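Local coordinates for DNA mismatch repair protein PMS1 (Saccharomyces cerevisiae, PDB 3H4L), which acts in DNA mismatch repair and probably binds and hydrolyses ATP through its N-terminal domain of the gyrase, Hsp90 and histidine kinase ATPase superfamily, at residues E32-S37 with I45-K50; K173-I178 with N202-T207; W193-T196 with K200-L203. One frame throughout, in Å; residues are numbered along the deposited sequence.

Interaction 1: E32-S37 with I45-K50; sequences ELVDNS and IEIIFK. With MG (magnesium ion), chain F; ANP (phosphoaminophosphonic acid-adenylate ester), chain E.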
loop_
_atom_site.group_PDB
_atom_site.type_symbol
_atom_site.label_atom_id
_atom_site.label_comp_id
_atom_site.label_asym_id
_atom_site.label_seq_id
_atom_site.Cartn_x
_atom_site.Cartn_y
_atom_site.Cartn_z
ATOM N N GLU B 32 -0.359 -3.277 -19.992
ATOM C CA GLU B 32 -0.654 -4.451 -20.814
ATOM C C GLU B 32 -1.535 -5.474 -20.113
ATOM O O GLU B 32 -2.447 -6.053 -20.725
ATOM C CB GLU B 32 0.646 -5.111 -21.278
ATOM C CG GLU B 32 1.543 -4.195 -22.126
ATOM C CD GLU B 32 0.925 -3.826 -23.467
ATOM O OE1 GLU B 32 -0.276 -4.102 -23.688
ATOM O OE2 GLU B 32 1.645 -3.245 -24.308
ATOM N N LEU B 33 -1.272 -5.690 -18.828
ATOM C CA LEU B 33 -2.056 -6.637 -18.051
ATOM C C LEU B 33 -3.482 -6.137 -17.757
ATOM O O LEU B 33 -4.456 -6.884 -17.923
ATOM C CB LEU B 33 -1.322 -6.965 -16.752
ATOM C CG LEU B 33 0.030 -7.626 -17.028
ATOM C CD1 LEU B 33 0.775 -7.827 -15.720
ATOM C CD2 LEU B 33 -0.183 -8.955 -17.768
ATOM N N VAL B 34 -3.605 -4.891 -17.313
ATOM C CA VAL B 34 -4.919 -4.327 -17.032
ATOM C C VAL B 34 -5.764 -4.366 -18.317
ATOM O O VAL B 34 -6.889 -4.889 -18.316
ATOM C CB VAL B 34 -4.792 -2.861 -16.499
ATOM C CG1 VAL B 34 -6.168 -2.202 -16.395
ATOM C CG2 VAL B 34 -4.095 -2.865 -15.131
ATOM N N ASP B 35 -5.209 -3.832 -19.411
ATOM C CA ASP B 35 -5.886 -3.810 -20.707
ATOM C C ASP B 35 -6.410 -5.189 -21.079
ATOM O O ASP B 35 -7.556 -5.334 -21.516
ATOM C CB ASP B 35 -4.940 -3.334 -21.814
ATOM C CG ASP B 35 -4.856 -1.830 -21.901
ATOM O OD1 ASP B 35 -5.504 -1.158 -21.081
ATOM O OD2 ASP B 35 -4.143 -1.314 -22.792
ATOM N N ASN B 36 -5.574 -6.206 -20.913
ATOM C CA ASN B 36 -6.013 -7.540 -21.243
ATOM C C ASN B 36 -7.188 -7.994 -20.377
ATOM O O ASN B 36 -8.133 -8.602 -20.878
ATOM C CB ASN B 36 -4.847 -8.514 -21.145
ATOM C CG ASN B 36 -3.915 -8.393 -22.321
ATOM O OD1 ASN B 36 -4.290 -7.854 -23.358
ATOM N ND2 ASN B 36 -2.698 -8.899 -22.179
ATOM N N SER B 37 -7.134 -7.686 -19.087
ATOM C CA SER B 37 -8.214 -8.066 -18.184
ATOM C C SER B 37 -9.498 -7.370 -18.615
ATOM O O SER B 37 -10.529 -8.011 -18.777
ATOM C CB SER B 37 -7.871 -7.701 -16.729
ATOM O OG SER B 37 -6.845 -8.547 -16.222
ATOM N N ILE B 45 -10.709 -6.571 -10.793
ATOM C CA ILE B 45 -9.290 -6.650 -11.091
ATOM C C ILE B 45 -8.431 -6.406 -9.871
ATOM O O ILE B 45 -8.515 -5.367 -9.223
ATOM C CB ILE B 45 -8.903 -5.667 -12.191
ATOM C CG1 ILE B 45 -9.651 -6.039 -13.475
ATOM C CG2 ILE B 45 -7.399 -5.714 -12.419
ATOM C CD1 ILE B 45 -9.461 -5.072 -14.603
ATOM N N GLU B 46 -7.593 -7.382 -9.573
ATOM C CA GLU B 46 -6.728 -7.320 -8.420
ATOM C C GLU B 46 -5.290 -7.384 -8.891
ATOM O O GLU B 46 -4.939 -8.224 -9.720
ATOM C CB GLU B 46 -7.039 -8.495 -7.495
ATOM C CG GLU B 46 -6.303 -8.484 -6.178
ATOM C CD GLU B 46 -6.573 -9.741 -5.390
ATOM O OE1 GLU B 46 -7.771 -10.092 -5.247
ATOM O OE2 GLU B 46 -5.599 -10.375 -4.926
ATOM N N ILE B 47 -4.468 -6.490 -8.344
ATOM C CA ILE B 47 -3.064 -6.383 -8.698
ATOM C C ILE B 47 -2.226 -6.478 -7.438
ATOM O O ILE B 47 -2.404 -5.702 -6.499
ATOM C CB ILE B 47 -2.805 -5.036 -9.385
ATOM C CG1 ILE B 47 -3.727 -4.893 -10.598
ATOM C CG2 ILE B 47 -1.361 -4.921 -9.803
ATOM C CD1 ILE B 47 -3.624 -3.557 -11.270
ATOM N N ILE B 48 -1.315 -7.439 -7.420
ATOM C CA ILE B 48 -0.460 -7.640 -6.272
ATOM C C ILE B 48 1.010 -7.453 -6.645
ATOM O O ILE B 48 1.540 -8.162 -7.493
ATOM C CB ILE B 48 -0.697 -9.045 -5.688
ATOM C CG1 ILE B 48 -2.130 -9.131 -5.160
ATOM C CG2 ILE B 48 0.267 -9.332 -4.569
ATOM C CD1 ILE B 48 -2.490 -10.481 -4.561
ATOM N N PHE B 49 1.654 -6.474 -6.015
ATOM C CA PHE B 49 3.070 -6.188 -6.257
ATOM C C PHE B 49 3.930 -6.792 -5.162
ATOM O O PHE B 49 3.563 -6.729 -3.986
ATOM C CB PHE B 49 3.350 -4.674 -6.232
ATOM C CG PHE B 49 2.784 -3.917 -7.399
ATOM C CD1 PHE B 49 1.486 -3.444 -7.373
ATOM C CD2 PHE B 49 3.556 -3.669 -8.514
ATOM C CE1 PHE B 49 0.973 -2.736 -8.437
ATOM C CE2 PHE B 49 3.047 -2.965 -9.577
ATOM C CZ PHE B 49 1.755 -2.496 -9.541
ATOM N N LYS B 50 5.066 -7.375 -5.532
ATOM C CA LYS B 50 5.981 -7.889 -4.520
ATOM C C LYS B 50 7.203 -6.987 -4.584
ATOM O O LYS B 50 7.822 -6.811 -5.634
ATOM C CB LYS B 50 6.334 -9.348 -4.759
ATOM C CG LYS B 50 5.199 -10.283 -4.358
ATOM C CD LYS B 50 5.684 -11.707 -4.074
ATOM C CE LYS B 50 4.507 -12.622 -3.726
ATOM N NZ LYS B 50 4.938 -14.021 -3.423
HETATM MG MG MG F . -3.295 -7.190 -25.155
HETATM P PG ANP E . -3.280 -5.768 -27.599
HETATM O O1G ANP E . -2.592 -5.983 -26.316
HETATM O O2G ANP E . -4.607 -5.224 -27.437
HETATM O O3G ANP E . -2.516 -4.945 -28.601
HETATM P PB ANP E . -3.778 -8.583 -27.469
HETATM O O1B ANP E . -4.347 -9.565 -28.434
HETATM O O2B ANP E . -4.532 -8.371 -26.247
HETATM N N3B ANP E . -3.455 -7.231 -28.265
HETATM P PA ANP E . -1.642 -9.512 -25.721
HETATM O O1A ANP E . -1.907 -8.423 -24.803
HETATM O O2A ANP E . -0.254 -10.032 -25.890
HETATM O O3A ANP E . -2.337 -9.151 -27.114
HETATM O "O5'" ANP E . -2.337 -10.852 -25.208
HETATM C "C5'" ANP E . -2.998 -11.581 -26.171
HETATM C "C4'" ANP E . -3.783 -12.825 -26.020
HETATM O "O4'" ANP E . -3.598 -13.393 -24.711
HETATM C "C3'" ANP E . -5.138 -12.206 -26.078
HETATM O "O3'" ANP E . -5.530 -12.010 -27.441
HETATM C "C2'" ANP E . -5.955 -13.144 -25.241
HETATM O "O2'" ANP E . -6.463 -14.140 -26.108
HETATM C "C1'" ANP E . -4.899 -13.613 -24.188
HETATM N N9 ANP E . -4.889 -12.955 -22.848
HETATM C C8 ANP E . -3.951 -12.145 -22.227
HETATM N N7 ANP E . -4.241 -11.723 -21.032
HETATM C C5 ANP E . -5.483 -12.288 -20.813
HETATM C C6 ANP E . -6.427 -12.265 -19.716
HETATM N N6 ANP E . -6.174 -11.596 -18.598
HETATM N N1 ANP E . -7.635 -12.959 -19.802
HETATM C C2 ANP E . -7.940 -13.669 -20.942
HETATM N N3 ANP E . -7.121 -13.757 -22.029
HETATM C C4 ANP E . -5.918 -13.044 -21.917
HETATM O O HOH W 1 -2.521 -6.030 -23.536
HETATM O O HOH W 2 -4.711 -5.607 -24.727
#

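Interaction 2: K173-I178 with N202-T207; sequences KCLTVI and NLILST. With ANP (phosphoaminophosphonic acid-adenylate ester), chain C.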
loop_
_atom_site.group_PDB
_atom_site.type_symbol
_atom_site.label_atom_id
_atom_site.label_comp_id
_atom_site.label_asym_id
_atom_site.label_seq_id
_atom_site.Cartn_x
_atom_site.Cartn_y
_atom_site.Cartn_z
ATOM N N LYS B 173 4.742 6.263 -10.720
ATOM C CA LYS B 173 4.350 6.485 -12.110
ATOM C C LYS B 173 3.332 5.415 -12.487
ATOM O O LYS B 173 2.326 5.684 -13.150
ATOM C CB LYS B 173 5.537 6.381 -13.060
ATOM C CG LYS B 173 5.096 6.391 -14.517
ATOM C CD LYS B 173 6.220 6.091 -15.500
ATOM C CE LYS B 173 5.698 6.189 -16.929
ATOM N NZ LYS B 173 6.687 5.731 -17.941
ATOM N N CYS B 174 3.607 4.195 -12.051
ATOM C CA CYS B 174 2.740 3.072 -12.314
ATOM C C CYS B 174 1.410 3.197 -11.563
ATOM O O CYS B 174 0.379 2.710 -12.020
ATOM C CB CYS B 174 3.462 1.800 -11.900
ATOM S SG CYS B 174 2.496 0.325 -12.111
ATOM N N LEU B 175 1.435 3.852 -10.405
ATOM C CA LEU B 175 0.226 4.037 -9.604
ATOM C C LEU B 175 -0.692 5.033 -10.287
ATOM O O LEU B 175 -1.917 4.862 -10.336
ATOM C CB LEU B 175 0.580 4.551 -8.210
ATOM C CG LEU B 175 -0.547 4.475 -7.174
ATOM C CD1 LEU B 175 -1.066 3.058 -7.068
ATOM C CD2 LEU B 175 -0.024 4.945 -5.834
ATOM N N THR B 176 -0.085 6.083 -10.821
ATOM C CA THR B 176 -0.830 7.114 -11.529
ATOM C C THR B 176 -1.667 6.466 -12.622
ATOM O O THR B 176 -2.848 6.763 -12.772
ATOM C CB THR B 176 0.116 8.109 -12.170
ATOM O OG1 THR B 176 0.924 8.704 -11.153
ATOM C CG2 THR B 176 -0.662 9.187 -12.889
ATOM N N VAL B 177 -1.042 5.575 -13.377
ATOM C CA VAL B 177 -1.717 4.876 -14.450
ATOM C C VAL B 177 -2.813 3.963 -13.918
ATOM O O VAL B 177 -3.844 3.784 -14.566
ATOM C CB VAL B 177 -0.722 4.045 -15.260
ATOM C CG1 VAL B 177 -1.454 2.991 -16.087
ATOM C CG2 VAL B 177 0.084 4.959 -16.147
ATOM N N ILE B 178 -2.600 3.367 -12.751
ATOM C CA ILE B 178 -3.631 2.496 -12.214
ATOM C C ILE B 178 -4.812 3.369 -11.777
ATOM O O ILE B 178 -5.978 2.983 -11.945
ATOM C CB ILE B 178 -3.098 1.628 -11.036
ATOM C CG1 ILE B 178 -2.226 0.494 -11.582
ATOM C CG2 ILE B 178 -4.253 1.028 -10.255
ATOM C CD1 ILE B 178 -1.544 -0.349 -10.511
ATOM N N ASN B 202 0.490 -4.585 2.282
ATOM C CA ASN B 202 0.082 -3.193 2.383
ATOM C C ASN B 202 -0.927 -2.832 1.297
ATOM O O ASN B 202 -0.607 -2.867 0.096
ATOM C CB ASN B 202 1.329 -2.323 2.274
ATOM C CG ASN B 202 1.214 -1.035 3.049
ATOM O OD1 ASN B 202 0.417 -0.927 3.988
ATOM N ND2 ASN B 202 2.028 -0.049 2.678
ATOM N N LEU B 203 -2.150 -2.503 1.707
ATOM C CA LEU B 203 -3.163 -2.147 0.730
ATOM C C LEU B 203 -2.755 -0.814 0.136
ATOM O O LEU B 203 -2.373 0.106 0.861
ATOM C CB LEU B 203 -4.539 -2.034 1.370
ATOM C CG LEU B 203 -5.631 -1.546 0.409
ATOM C CD1 LEU B 203 -6.009 -2.647 -0.557
ATOM C CD2 LEU B 203 -6.843 -1.120 1.200
ATOM N N ILE B 204 -2.824 -0.720 -1.188
ATOM C CA ILE B 204 -2.443 0.495 -1.891
ATOM C C ILE B 204 -3.643 1.263 -2.450
ATOM O O ILE B 204 -3.735 2.475 -2.268
ATOM C CB ILE B 204 -1.482 0.177 -3.050
ATOM C CG1 ILE B 204 -0.259 -0.589 -2.530
ATOM C CG2 ILE B 204 -1.065 1.455 -3.736
ATOM C CD1 ILE B 204 0.631 0.194 -1.585
ATOM N N LEU B 205 -4.556 0.562 -3.126
ATOM C CA LEU B 205 -5.738 1.202 -3.714
ATOM C C LEU B 205 -6.937 0.259 -3.795
ATOM O O LEU B 205 -6.778 -0.963 -3.908
ATOM C CB LEU B 205 -5.408 1.737 -5.118
ATOM C CG LEU B 205 -6.489 2.343 -6.031
ATOM C CD1 LEU B 205 -5.833 3.299 -7.040
ATOM C CD2 LEU B 205 -7.249 1.240 -6.769
ATOM N N SER B 206 -8.136 0.837 -3.741
ATOM C CA SER B 206 -9.359 0.050 -3.829
ATOM C C SER B 206 -10.586 0.868 -4.207
ATOM O O SER B 206 -10.810 1.950 -3.665
ATOM C CB SER B 206 -9.636 -0.654 -2.503
ATOM O OG SER B 206 -10.796 -1.460 -2.610
ATOM N N THR B 207 -11.370 0.350 -5.146
ATOM C CA THR B 207 -12.597 1.013 -5.557
ATOM C C THR B 207 -13.712 -0.017 -5.517
ATOM O O THR B 207 -13.471 -1.215 -5.636
ATOM C CB THR B 207 -12.515 1.613 -6.988
ATOM O OG1 THR B 207 -12.242 0.579 -7.941
ATOM C CG2 THR B 207 -11.439 2.675 -7.060
HETATM P PG ANP C . 0.571 0.745 7.751
HETATM O O1G ANP C . 0.418 1.999 8.488
HETATM O O2G ANP C . 1.647 -0.082 8.254
HETATM O O3G ANP C . -0.683 -0.057 7.634
HETATM P PB ANP C . 2.040 2.280 5.806
HETATM O O1B ANP C . 2.329 2.086 4.365
HETATM O O2B ANP C . 3.212 2.395 6.668
HETATM N N3B ANP C . 0.984 1.147 6.242
HETATM P PA ANP C . 1.406 4.987 6.748
HETATM O O1A ANP C . 1.771 4.638 8.116
HETATM O O2A ANP C . 0.315 5.965 6.514
HETATM O O3A ANP C . 1.183 3.626 5.914
HETATM O "O5'" ANP C . 2.607 5.798 6.023
HETATM C "C5'" ANP C . 2.952 5.320 4.752
HETATM C "C4'" ANP C . 4.001 5.766 3.793
HETATM O "O4'" ANP C . 4.660 6.947 4.258
HETATM C "C3'" ANP C . 4.933 4.622 3.956
HETATM O "O3'" ANP C . 4.490 3.515 3.148
HETATM C "C2'" ANP C . 6.285 5.257 3.658
HETATM O "O2'" ANP C . 6.564 5.158 2.272
HETATM C "C1'" ANP C . 6.064 6.691 4.198
HETATM N N9 ANP C . 6.582 6.995 5.566
HETATM C C8 ANP C . 5.930 7.310 6.756
HETATM N N7 ANP C . 6.678 7.521 7.794
HETATM C C5 ANP C . 7.948 7.347 7.277
HETATM C C6 ANP C . 9.281 7.406 7.831
HETATM N N6 ANP C . 9.486 7.713 9.111
HETATM N N1 ANP C . 10.399 7.164 7.028
HETATM C C2 ANP C . 10.224 6.850 5.702
HETATM N N3 ANP C . 9.007 6.765 5.088
HETATM C C4 ANP C . 7.920 7.007 5.912
#

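Interaction 3: W193-T196 with K200-L203; sequences WNIT and KKNL. With ANP (phosphoaminophosphonic acid-adenylate ester), chain C.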
loop_
_atom_site.group_PDB
_atom_site.type_symbol
_atom_site.label_atom_id
_atom_site.label_comp_id
_atom_site.label_asym_id
_atom_site.label_seq_id
_atom_site.Cartn_x
_atom_site.Cartn_y
_atom_site.Cartn_z
ATOM N N TRP B 193 -2.391 -4.135 -3.905
ATOM C CA TRP B 193 -1.628 -4.327 -2.686
ATOM C C TRP B 193 -0.151 -4.433 -3.037
ATOM O O TRP B 193 0.218 -4.703 -4.185
ATOM C CB TRP B 193 -2.011 -5.630 -1.983
ATOM C CG TRP B 193 -3.456 -5.896 -1.782
ATOM C CD1 TRP B 193 -4.349 -6.368 -2.705
ATOM C CD2 TRP B 193 -4.152 -5.840 -0.541
ATOM N NE1 TRP B 193 -5.560 -6.618 -2.105
ATOM C CE2 TRP B 193 -5.465 -6.298 -0.777
ATOM C CE3 TRP B 193 -3.794 -5.441 0.753
ATOM C CZ2 TRP B 193 -6.421 -6.383 0.240
ATOM C CZ3 TRP B 193 -4.742 -5.525 1.767
ATOM C CH2 TRP B 193 -6.043 -5.989 1.504
ATOM N N ASN B 194 0.688 -4.220 -2.032
ATOM C CA ASN B 194 2.116 -4.368 -2.197
ATOM C C ASN B 194 2.577 -5.202 -1.029
ATOM O O ASN B 194 2.369 -4.826 0.129
ATOM C CB ASN B 194 2.857 -3.041 -2.161
ATOM C CG ASN B 194 4.359 -3.237 -2.222
ATOM O OD1 ASN B 194 4.860 -3.956 -3.099
ATOM N ND2 ASN B 194 5.088 -2.619 -1.296
ATOM N N ILE B 195 3.187 -6.340 -1.327
ATOM C CA ILE B 195 3.688 -7.214 -0.284
ATOM C C ILE B 195 5.153 -6.873 -0.070
ATOM O O ILE B 195 5.966 -7.031 -0.980
ATOM C CB ILE B 195 3.527 -8.675 -0.690
ATOM C CG1 ILE B 195 2.034 -9.024 -0.710
ATOM C CG2 ILE B 195 4.291 -9.571 0.266
ATOM C CD1 ILE B 195 1.729 -10.342 -1.363
ATOM N N THR B 196 5.476 -6.390 1.134
ATOM C CA THR B 196 6.844 -5.987 1.464
ATOM C C THR B 196 7.731 -7.174 1.794
ATOM O O THR B 196 7.273 -8.181 2.334
ATOM C CB THR B 196 6.896 -5.010 2.667
ATOM O OG1 THR B 196 6.795 -5.747 3.893
ATOM C CG2 THR B 196 5.761 -4.008 2.586
ATOM N N LYS B 200 4.765 -7.796 4.868
ATOM C CA LYS B 200 3.570 -6.986 5.052
ATOM C C LYS B 200 2.749 -6.868 3.767
ATOM O O LYS B 200 3.290 -6.640 2.678
ATOM C CB LYS B 200 3.914 -5.582 5.564
ATOM C CG LYS B 200 2.685 -4.672 5.613
ATOM C CD LYS B 200 2.836 -3.493 6.548
ATOM C CE LYS B 200 3.961 -2.590 6.141
ATOM N NZ LYS B 200 3.906 -1.369 6.980
ATOM N N LYS B 201 1.441 -7.046 3.911
ATOM C CA LYS B 201 0.496 -6.939 2.805
ATOM C C LYS B 201 -0.086 -5.543 2.994
ATOM O O LYS B 201 -1.015 -5.336 3.779
ATOM C CB LYS B 201 -0.598 -8.006 2.931
ATOM C CG LYS B 201 -1.579 -8.076 1.768
ATOM C CD LYS B 201 -2.726 -9.033 2.102
ATOM C CE LYS B 201 -3.707 -9.219 0.946
ATOM N NZ LYS B 201 -3.111 -9.945 -0.212
ATOM N N ASN B 202 0.490 -4.585 2.282
ATOM C CA ASN B 202 0.082 -3.193 2.383
ATOM C C ASN B 202 -0.927 -2.832 1.297
ATOM O O ASN B 202 -0.607 -2.867 0.096
ATOM C CB ASN B 202 1.329 -2.323 2.274
ATOM C CG ASN B 202 1.214 -1.035 3.049
ATOM O OD1 ASN B 202 0.417 -0.927 3.988
ATOM N ND2 ASN B 202 2.028 -0.049 2.678
ATOM N N LEU B 203 -2.150 -2.503 1.707
ATOM C CA LEU B 203 -3.163 -2.147 0.730
ATOM C C LEU B 203 -2.755 -0.814 0.136
ATOM O O LEU B 203 -2.373 0.106 0.861
ATOM C CB LEU B 203 -4.539 -2.034 1.370
ATOM C CG LEU B 203 -5.631 -1.546 0.409
ATOM C CD1 LEU B 203 -6.009 -2.647 -0.557
ATOM C CD2 LEU B 203 -6.843 -1.120 1.200
HETATM P PG ANP C . 0.571 0.745 7.751
HETATM O O1G ANP C . 0.418 1.999 8.488
HETATM O O2G ANP C . 1.647 -0.082 8.254
HETATM O O3G ANP C . -0.683 -0.057 7.634
HETATM P PB ANP C . 2.040 2.280 5.806
HETATM O O1B ANP C . 2.329 2.086 4.365
HETATM O O2B ANP C . 3.212 2.395 6.668
HETATM N N3B ANP C . 0.984 1.147 6.242
HETATM P PA ANP C . 1.406 4.987 6.748
HETATM O O1A ANP C . 1.771 4.638 8.116
HETATM O O2A ANP C . 0.315 5.965 6.514
HETATM O O3A ANP C . 1.183 3.626 5.914
HETATM O "O5'" ANP C . 2.607 5.798 6.023
HETATM C "C5'" ANP C . 2.952 5.320 4.752
HETATM C "C4'" ANP C . 4.001 5.766 3.793
HETATM O "O4'" ANP C . 4.660 6.947 4.258
HETATM C "C3'" ANP C . 4.933 4.622 3.956
HETATM O "O3'" ANP C . 4.490 3.515 3.148
HETATM C "C2'" ANP C . 6.285 5.257 3.658
HETATM O "O2'" ANP C . 6.564 5.158 2.272
HETATM C "C1'" ANP C . 6.064 6.691 4.198
HETATM N N9 ANP C . 6.582 6.995 5.566
HETATM C C8 ANP C . 5.930 7.310 6.756
HETATM N N7 ANP C . 6.678 7.521 7.794
HETATM C C5 ANP C . 7.948 7.347 7.277
HETATM C C6 ANP C . 9.281 7.406 7.831
HETATM N N6 ANP C . 9.486 7.713 9.111
HETATM N N1 ANP C . 10.399 7.164 7.028
HETATM C C2 ANP C . 10.224 6.850 5.702
HETATM N N3 ANP C . 9.007 6.765 5.088
HETATM C C4 ANP C . 7.920 7.007 5.912
#

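Interaction 1: E32-S37 with I45-K50
S37 and V34 rest on I45 and I47 of the strand, while the flat group of the helix, the N36 amide, spans the magnesium ion and the nucleotide, meeting the first with its oxygen and the second with its nitrogen. N36 OD1 binds the magnesium ion at 2.2 Å, and N36 ND2 donates to O1A of the nucleotide at 2.8 Å, with a bent N-H...O angle of 142°. Because O1A also ligates the metal, both ends of the amide bear on one site, which fixes its rotation. Three phosphate oxygens and two waters complete six ligands. One of these waters donates to E32 OE1 (3.0 Å) and to the backbone E32 O (2.8 Å), so E32 positions a metal-bound water from the second shell. Toward the sheet the chemistry is aliphatic. I45 holds CG1 beside its backbone N (chi1 -62°), and I45 CD1 ends 3.7 Å from S37 CB, while S37 OG bonds to D61 of the nucleotide pocket. The V34 and I47 side chains cross at about a right angle, V34 CG2 lying 4.0 Å from I47 CD1. Branched residues suit this buried seam, as a small serine suits the place beside the adenine. The division fits the asparagine-bearing helix of this ATPase superfamily: carbon seats it on the sheet, while oxygen and nitrogen hold the metal and phosphates.

Interaction 2: K173-I178 with N202-T207
I204 and L205 turn together toward L175 and I178 of helix 167-184, because of a classic beta bulge in strand 200-206, in which both residues face V192. The helix lies against one face of the mixed sheet of the ATPase fold, and the bulge brings two successive side chains to it. The segment begins with N202, whose amide faces a nucleotide held in the pocket of the second subunit. N202 ND2 donates to O1B at 2.7 Å and 162°, and N202 OD1 accepts from the bridging N3B at 3.1 Å. In ATP the bridging atom is an oxygen with no hydrogen to give, so this second bond probably belongs to the analogue. With an alanine here, which has no amide, O1B and N3B would probably be left without their mates from this subunit, weakening a link across the interface. L203 packs on Y79 of the second subunit. I204 keeps CG2 anti to its backbone N, and this methyl meets L175 CD1 at 3.7 Å; L175 reaches it because CG swings anti to the backbone N (chi1 -166°). L205 follows, its CD1 4.2 Å from I178 CG2, and it also touches V220 of helix 213-221. Leucine and isoleucine suit this buried layer, where no hydrogen bond joins the two segments. S206 continues the parallel ladder with the second subunit, and at T207 the hydroxyl OG1 accepts a hydrogen bond from the backbone N of F190.

Interaction 3: W193-T196 with K200-L203
K201 runs extended with CG anti to its backbone N (chi1 -175°), then bends at chi4 (68°), which lays its chain over one face of W193 and brings NZ above the five-membered ring. K201 CE sits 3.6 Å from the centroid of the six-membered ring of W193, a CH-pi contact, and K201 NZ makes a cation-pi contact with the five-membered ring at 4.2 Å from its centroid. L203 also sends CG anti to its backbone N, placing CD1 over the opposite face, 3.5 Å from the six-membered centroid of W193. The indole is thus sandwiched between a methyl and a charged chain: a wide ring offers both a surface for carbon and pi electrons for the ammonium. Between the strands, N194 N donates to N202 O at 2.8 Å, and N202 N returns a bond to N194 O at 2.9 Å. Nearer the turn T196 N donates to K200 O (2.7 Å), and the threonine hydroxyl OG1 accepts from K200 N (3.0 Å). K200 NZ meets O2G of the nucleotide at 2.9 Å and forms a salt bridge with D39 of the second subunit. This is an antiparallel beta hairpin whose outer strand pairs in parallel with the second subunit, consistent with nucleotide-linked dimerisation in MutL-type ATPases.

All three interactions reach one eight-stranded sheet. Interactions 1 and 2 are its buried core: each seats a helix by aliphatic contacts alone, and they meet where I47 and F49 pack on I178 and C174. Interaction 3 is only partly buried and differs in kind, joining neighbouring strands by backbone hydrogen bonds and a tryptophan flanked by lysine and leucine. Strand 189-195 ties it to interaction 1 through backbone bonding to F49, and strand 200-206, shared with interaction 2, forms the edge that meets the second subunit. The polar side chains that meet ligands do so at two nucleotides: 32-37 serves this chain's own pocket, whereas N202 and K200 reach the one in the second subunit.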